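Local structure of vinylacetyl-CoA Delta-isomerase (6VJR) at residues 245-250 with 434-439; 386-391 with 426-431. The protein binds FAD, a [4Fe-4S] cluster and iron, and probably dehydrates 4-hydroxybutyryl-CoA and isomerises vinylacetyl-CoA. All coordinates share one frame; numbering follows the deposited sequence.

Interaction 1: residues 245-250 with 434-439; sequences DGNAKF and GRNAVG. With NA (sodium ion), chain K.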
loop_
_atom_site.group_PDB
_atom_site.type_symbol
_atom_site.label_atom_id
_atom_site.label_comp_id
_atom_site.label_asym_id
_atom_site.label_seq_id
_atom_site.Cartn_x
_atom_site.Cartn_y
_atom_site.Cartn_z
ATOM N N ASP A 245 -30.168 9.344 8.885
ATOM C CA ASP A 245 -29.685 8.073 9.383
ATOM C C ASP A 245 -28.865 7.269 8.353
ATOM O O ASP A 245 -28.075 6.371 8.736
ATOM C CB ASP A 245 -30.828 7.133 9.785
ATOM C CG ASP A 245 -31.905 7.636 10.750
ATOM O OD1 ASP A 245 -32.144 8.848 10.832
ATOM O OD2 ASP A 245 -32.516 6.812 11.453
ATOM N N GLY A 246 -29.124 7.493 7.053
ATOM C CA GLY A 246 -28.447 6.807 5.957
ATOM C C GLY A 246 -29.052 5.447 5.679
ATOM O O GLY A 246 -29.594 5.209 4.597
ATOM N N ASN A 247 -28.909 4.542 6.648
ATOM C CA ASN A 247 -29.609 3.273 6.673
ATOM C C ASN A 247 -30.533 3.305 7.879
ATOM O O ASN A 247 -30.124 3.064 9.023
ATOM C CB ASN A 247 -28.584 2.162 6.794
ATOM C CG ASN A 247 -29.154 0.765 6.805
ATOM O OD1 ASN A 247 -30.356 0.545 7.038
ATOM N ND2 ASN A 247 -28.271 -0.191 6.521
ATOM N N ALA A 248 -31.802 3.649 7.630
ATOM C CA ALA A 248 -32.695 3.886 8.755
ATOM C C ALA A 248 -33.262 2.580 9.332
ATOM O O ALA A 248 -33.657 2.550 10.508
ATOM C CB ALA A 248 -33.801 4.787 8.344
ATOM N N LYS A 249 -33.303 1.528 8.524
ATOM C CA LYS A 249 -33.984 0.333 8.999
ATOM C C LYS A 249 -33.101 -0.600 9.822
ATOM O O LYS A 249 -33.623 -1.331 10.672
ATOM C CB LYS A 249 -34.565 -0.476 7.844
ATOM C CG LYS A 249 -35.395 -1.679 8.267
ATOM C CD LYS A 249 -36.174 -2.309 7.125
ATOM C CE LYS A 249 -37.010 -3.423 7.638
ATOM N NZ LYS A 249 -37.681 -4.088 6.513
ATOM N N PHE A 250 -31.780 -0.562 9.587
ATOM C CA PHE A 250 -30.880 -1.559 10.140
ATOM C C PHE A 250 -29.667 -0.907 10.781
ATOM O O PHE A 250 -29.121 0.033 10.245
ATOM C CB PHE A 250 -30.422 -2.529 9.049
ATOM C CG PHE A 250 -31.553 -3.223 8.323
ATOM C CD1 PHE A 250 -32.295 -4.183 8.980
ATOM C CD2 PHE A 250 -31.803 -2.963 6.984
ATOM C CE1 PHE A 250 -33.290 -4.877 8.311
ATOM C CE2 PHE A 250 -32.791 -3.650 6.328
ATOM C CZ PHE A 250 -33.509 -4.634 6.972
ATOM N N GLY A 434 -20.440 7.047 10.218
ATOM C CA GLY A 434 -21.553 6.987 11.136
ATOM C C GLY A 434 -21.773 5.621 11.749
ATOM O O GLY A 434 -20.826 4.856 11.992
ATOM N N ARG A 435 -23.069 5.318 11.974
ATOM C CA ARG A 435 -23.383 4.239 12.891
ATOM C C ARG A 435 -22.901 2.901 12.337
ATOM O O ARG A 435 -22.503 2.014 13.104
ATOM C CB ARG A 435 -24.900 4.134 13.097
ATOM C CG ARG A 435 -25.530 5.064 14.104
ATOM C CD ARG A 435 -26.923 4.621 14.477
ATOM N NE ARG A 435 -26.829 3.703 15.619
ATOM C CZ ARG A 435 -27.837 3.210 16.294
ATOM N NH1 ARG A 435 -27.593 2.455 17.365
ATOM N NH2 ARG A 435 -29.062 3.492 15.905
ATOM N N ASN A 436 -23.027 2.715 11.007
ATOM C CA ASN A 436 -22.655 1.441 10.425
ATOM C C ASN A 436 -21.151 1.329 10.167
ATOM O O ASN A 436 -20.660 0.247 9.855
ATOM C CB ASN A 436 -23.587 1.114 9.266
ATOM C CG ASN A 436 -24.967 0.648 9.697
ATOM O OD1 ASN A 436 -25.946 0.799 8.960
ATOM N ND2 ASN A 436 -25.094 0.133 10.906
ATOM N N ALA A 437 -20.405 2.439 10.282
ATOM C CA ALA A 437 -18.961 2.361 10.238
ATOM C C ALA A 437 -18.364 1.698 11.468
ATOM O O ALA A 437 -17.226 1.209 11.373
ATOM C CB ALA A 437 -18.366 3.738 10.080
ATOM N N VAL A 438 -19.074 1.774 12.616
ATOM C CA VAL A 438 -18.660 1.027 13.790
ATOM C C VAL A 438 -18.411 -0.429 13.432
ATOM O O VAL A 438 -17.387 -0.990 13.779
ATOM C CB VAL A 438 -19.686 1.149 14.919
ATOM C CG1 VAL A 438 -19.445 0.147 16.051
ATOM C CG2 VAL A 438 -19.711 2.570 15.401
ATOM N N GLY A 439 -19.353 -1.014 12.712
ATOM C CA GLY A 439 -19.189 -2.390 12.292
ATOM C C GLY A 439 -18.294 -2.546 11.069
ATOM O O GLY A 439 -17.385 -3.387 11.079
HETATM NA NA NA K . -33.682 10.007 12.272
HETATM O O HOH W 1 -34.718 7.906 12.403
HETATM O O HOH W 2 -25.576 0.298 5.811
HETATM O O HOH W 3 -33.005 12.354 11.609
#
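Asn-247 and Asn-436 mark the nearest approach of the two backbones, their CA atoms 8.1 Å apart. Residues 245-250 form an irregular loop whose chain turns at Gly-246 with a positive phi of 82°, whereas 434-439 lead into the helix that runs on to residue 446. At this spacing no backbone bond joins the segments, only 86 Å² is buried, and side chains do the bridging. The two asparagines cross at about a right angle with their amide planes 75° apart. Asn-247 ND2 lies 3.5 Å from Asn-436 OD1, and no direct hydrogen bond links the segments; a water spans the pair instead, accepting from Asn-247 ND2 at 2.8 Å and donating to Asn-436 OD1 at 3.2 Å. Asn-247 reaches across because its CG is anti to the backbone N (chi1 -179°). The other end of its amide turns back on its own loop: OD1 accepts from Phe-250 N at 3.1 Å, with the donor above the carbonyl plane, an Asx motif. Phe-250 O also approaches Asn-436 OD1, to 3.5 Å; two carbonyl oxygens cannot bond to each other, and Asn-436 OD1 instead takes hydrogen bonds from the water and from Asn-430 ND2. At the start of the segment Asp-245 OD1 binds sodium at 2.4 Å, in a site completed by the carbonyl oxygens of Arg-236, Glu-239 and Gly-241 and by two waters. The chemistry thus points to a buried polar junction with one bridging water: bonds from OD1 to Phe-250 N and from ND2 to Thr-94 O and the water are likely to limit rotation of the Asn-247 amide, and that water joins the sodium-binding loop to the residues leading into helix 437-446, which carries the iron ligand Glu-443.

Interaction 2: residues 386-391 with 426-431; sequences GLVVTL and RLIENM. With FAD (flavin-adenine dinucleotide), chain V.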
loop_
_atom_site.group_PDB
_atom_site.type_symbol
_atom_site.label_atom_id
_atom_site.label_comp_id
_atom_site.label_asym_id
_atom_site.label_seq_id
_atom_site.Cartn_x
_atom_site.Cartn_y
_atom_site.Cartn_z
ATOM N N GLY A 386 -17.530 16.290 -1.663
ATOM C CA GLY A 386 -17.574 16.943 -0.370
ATOM C C GLY A 386 -18.915 16.903 0.357
ATOM O O GLY A 386 -18.955 17.002 1.605
ATOM N N LEU A 387 -20.025 16.828 -0.406
ATOM C CA LEU A 387 -21.360 16.869 0.189
ATOM C C LEU A 387 -21.595 15.676 1.113
ATOM O O LEU A 387 -22.452 15.736 1.967
ATOM C CB LEU A 387 -22.364 16.928 -0.962
ATOM C CG LEU A 387 -23.680 17.649 -0.765
ATOM C CD1 LEU A 387 -23.537 19.036 -0.192
ATOM C CD2 LEU A 387 -24.406 17.605 -2.086
ATOM N N VAL A 388 -20.794 14.617 0.999
ATOM C CA VAL A 388 -20.892 13.478 1.897
ATOM C C VAL A 388 -20.720 13.909 3.356
ATOM O O VAL A 388 -21.289 13.274 4.241
ATOM C CB VAL A 388 -19.985 12.319 1.420
ATOM C CG1 VAL A 388 -18.520 12.565 1.720
ATOM C CG2 VAL A 388 -20.428 10.970 1.972
ATOM N N VAL A 389 -19.963 15.005 3.619
ATOM C CA VAL A 389 -19.797 15.515 4.957
ATOM C C VAL A 389 -20.359 16.918 5.170
ATOM O O VAL A 389 -20.330 17.358 6.301
ATOM C CB VAL A 389 -18.334 15.436 5.426
ATOM C CG1 VAL A 389 -17.885 13.984 5.587
ATOM C CG2 VAL A 389 -17.371 16.247 4.549
ATOM N N THR A 390 -20.806 17.624 4.145
ATOM C CA THR A 390 -21.307 18.958 4.370
ATOM C C THR A 390 -22.806 19.096 4.106
ATOM O O THR A 390 -23.348 20.193 4.164
ATOM C CB THR A 390 -20.558 19.986 3.520
ATOM O OG1 THR A 390 -20.944 19.881 2.150
ATOM C CG2 THR A 390 -19.045 19.930 3.631
ATOM N N LEU A 391 -23.496 17.997 3.835
ATOM C CA LEU A 391 -24.903 18.087 3.489
ATOM C C LEU A 391 -25.753 18.636 4.648
ATOM O O LEU A 391 -25.637 18.184 5.802
ATOM C CB LEU A 391 -25.337 16.649 3.233
ATOM C CG LEU A 391 -26.715 16.485 2.605
ATOM C CD1 LEU A 391 -26.779 17.085 1.197
ATOM C CD2 LEU A 391 -27.041 15.021 2.572
ATOM N N ARG A 426 -26.082 10.212 2.398
ATOM C CA ARG A 426 -26.246 9.818 3.808
ATOM C C ARG A 426 -25.873 8.347 4.020
ATOM O O ARG A 426 -25.323 7.993 5.047
ATOM C CB ARG A 426 -27.652 10.124 4.332
ATOM C CG ARG A 426 -27.857 11.630 4.510
ATOM C CD ARG A 426 -26.969 12.186 5.601
ATOM N NE ARG A 426 -27.431 13.519 5.965
ATOM C CZ ARG A 426 -26.607 14.563 6.232
ATOM N NH1 ARG A 426 -25.341 14.328 6.485
ATOM N NH2 ARG A 426 -27.109 15.786 6.326
ATOM N N LEU A 427 -26.227 7.459 3.072
ATOM C CA LEU A 427 -25.837 6.066 3.175
ATOM C C LEU A 427 -24.310 5.927 3.248
ATOM O O LEU A 427 -23.771 5.188 4.107
ATOM C CB LEU A 427 -26.488 5.182 2.127
ATOM C CG LEU A 427 -26.152 3.699 2.238
ATOM C CD1 LEU A 427 -26.629 3.084 3.540
ATOM C CD2 LEU A 427 -26.719 2.962 1.048
ATOM N N ILE A 428 -23.612 6.629 2.351
ATOM C CA ILE A 428 -22.144 6.599 2.345
ATOM C C ILE A 428 -21.589 7.136 3.663
ATOM O O ILE A 428 -20.703 6.518 4.252
ATOM C CB ILE A 428 -21.568 7.317 1.114
ATOM C CG1 ILE A 428 -22.011 6.621 -0.162
ATOM C CG2 ILE A 428 -20.048 7.343 1.202
ATOM C CD1 ILE A 428 -21.693 7.376 -1.446
ATOM N N GLU A 429 -22.119 8.262 4.146
ATOM C CA GLU A 429 -21.701 8.801 5.437
ATOM C C GLU A 429 -21.902 7.779 6.563
ATOM O O GLU A 429 -21.039 7.548 7.398
ATOM C CB GLU A 429 -22.458 10.101 5.712
ATOM C CG GLU A 429 -22.000 10.832 6.964
ATOM C CD GLU A 429 -22.984 11.870 7.548
ATOM O OE1 GLU A 429 -24.199 11.804 7.213
ATOM O OE2 GLU A 429 -22.562 12.760 8.335
ATOM N N ASN A 430 -23.061 7.129 6.557
ATOM C CA ASN A 430 -23.412 6.166 7.581
ATOM C C ASN A 430 -22.440 4.992 7.640
ATOM O O ASN A 430 -22.138 4.497 8.714
ATOM C CB ASN A 430 -24.832 5.666 7.311
ATOM C CG ASN A 430 -25.274 4.458 8.100
ATOM O OD1 ASN A 430 -25.571 4.529 9.302
ATOM N ND2 ASN A 430 -25.271 3.326 7.441
ATOM N N MET A 431 -21.990 4.536 6.484
ATOM C CA MET A 431 -21.110 3.375 6.413
ATOM C C MET A 431 -19.627 3.721 6.590
ATOM O O MET A 431 -18.840 2.808 6.866
ATOM C CB MET A 431 -21.321 2.635 5.099
ATOM C CG MET A 431 -22.714 2.049 5.013
ATOM S SD MET A 431 -22.986 1.027 3.563
ATOM C CE MET A 431 -22.091 -0.440 4.110
HETATM P PA FAD V . -17.227 16.362 -7.043
HETATM O O1A FAD V . -16.623 17.314 -8.001
HETATM O O2A FAD V . -18.656 15.976 -7.208
HETATM O O5B FAD V . -16.261 15.106 -7.022
HETATM C C5B FAD V . -16.796 13.777 -6.798
HETATM C C4B FAD V . -16.003 12.779 -7.607
HETATM O O4B FAD V . -16.307 13.001 -9.003
HETATM C C3B FAD V . -14.461 12.891 -7.489
HETATM O O3B FAD V . -13.859 11.598 -7.600
HETATM C C2B FAD V . -14.076 13.778 -8.703
HETATM O O2B FAD V . -12.759 13.626 -9.198
HETATM C C1B FAD V . -15.107 13.306 -9.723
HETATM N N9A FAD V . -15.402 14.260 -10.779
HETATM C C8A FAD V . -16.095 15.437 -10.677
HETATM N N7A FAD V . -16.207 16.081 -11.819
HETATM C C5A FAD V . -15.547 15.287 -12.731
HETATM C C6A FAD V . -15.344 15.421 -14.119
HETATM N N6A FAD V . -15.819 16.439 -14.827
HETATM N N1A FAD V . -14.616 14.463 -14.748
HETATM C C2A FAD V . -14.175 13.441 -13.999
HETATM N N3A FAD V . -14.302 13.213 -12.693
HETATM C C4A FAD V . -15.044 14.155 -12.107
HETATM N N1 FAD V . -14.386 24.960 -1.225
HETATM C C2 FAD V . -14.312 26.322 -1.101
HETATM O O2 FAD V . -14.430 27.091 -2.054
HETATM N N3 FAD V . -14.111 26.880 0.144
HETATM C C4 FAD V . -13.916 26.231 1.332
HETATM O O4 FAD V . -13.820 26.847 2.400
HETATM C C4X FAD V . -14.081 24.819 1.217
HETATM N N5 FAD V . -13.981 24.084 2.337
HETATM C C5X FAD V . -14.324 22.750 2.263
HETATM C C6 FAD V . -14.440 21.979 3.425
HETATM C C7 FAD V . -14.851 20.645 3.382
HETATM C C7M FAD V . -15.068 19.866 4.654
HETATM C C8 FAD V . -14.910 19.987 2.151
HETATM C C8M FAD V . -15.329 18.548 2.051
HETATM C C9 FAD V . -14.806 20.732 0.993
HETATM C C9A FAD V . -14.501 22.111 1.025
HETATM N N10 FAD V . -14.422 22.887 -0.135
HETATM C C10 FAD V . -14.314 24.266 -0.090
HETATM C "C1'" FAD V . -14.875 22.275 -1.395
HETATM C "C2'" FAD V . -13.906 21.364 -2.123
HETATM O "O2'" FAD V . -13.016 22.192 -2.862
HETATM C "C3'" FAD V . -14.690 20.444 -3.040
HETATM O "O3'" FAD V . -15.308 19.496 -2.185
HETATM C "C4'" FAD V . -13.840 19.789 -4.137
HETATM O "O4'" FAD V . -13.417 20.704 -5.142
HETATM C "C5'" FAD V . -14.551 18.623 -4.784
HETATM O "O5'" FAD V . -15.763 19.142 -5.406
HETATM P P FAD V . -17.154 18.434 -5.069
HETATM O O1P FAD V . -17.358 18.381 -3.631
HETATM O O2P FAD V . -18.165 19.111 -5.911
HETATM O O3P FAD V . -17.028 16.938 -5.546
HETATM O O HOH W 4 -23.142 16.164 6.346
#
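Arg-426 and Leu-391 meet in two ways at once, and with Val-388 they account for most of the 277 Å² buried here. The guanidinium donates from NH2 to Leu-391 O at 2.9 Å, approaching from above the carbonyl plane (64° out of it) with an N-H...O angle of 146°. Over one face of the same group, offset toward its rim, sits Leu-391 CD2, 3.6 Å above the plane. A bend at chi2 (-66°) brings the arginine head round toward this leucine. Its NH1 pairs with Glu-429 OE1 at 2.9 Å, a salt bridge one helical turn along its own helix, and also donates to a water that in turn donates to Leu-391 O. Beyond the two segments, NE forms a salt bridge with Asp-244, while Glu-429 OE1 has a second cationic partner in Arg-236, so the buried charges are paired into a network. A leucine in place of Arg-426 would probably leave Leu-391 O without its direct donor and Asp-244 without this cation. Val-388 adds an apolar contact with helix 418-432: its CG2 packs 3.7 Å from Ile-428 CG2, the two side chains crossing at about a right angle, and its CA comes within 5.9 Å of Glu-429 CA, the closest backbone approach. On the cofactor side, Gly-386 N donates to FAD O1P at 2.9 Å, where a CB would clash with FAD O3', and Val-389 CG2 lies 4.0 Å from FAD C8M. The short, weakly bonded helix 387-390 lies between the flavin nucleotide and helix 418-432, whose Leu-425 touches Val-388 and whose Met-422 touches Leu-391; helix 295-314 packs on Ile-428 through Ala-306 and Ile-310, and Thr-442 of the third subunit meets Val-388 and Val-389.

Interactions 1 and 2 have centres 12 Å apart on the same side of the chain's centre. In chain order their segments run 245-250, 386-391, 426-431, 434-439, so interaction 2 is nested within the loop closed by interaction 1. They adjoin through consecutive helices: 418-432 carries residues 426-431, and a short turn leads into 437-446, with Gly-434 N lying 2.9 Å from Glu-429 O, a probable hydrogen bond. Interaction 1 joins the two sequence-family regions, whereas interaction 2 lies wholly in the C-terminal one. Both touch the third subunit, placing this region between the sodium-binding loop, the FAD pocket at the subunit interface and helix 437-446, which carries the iron ligand Glu-443.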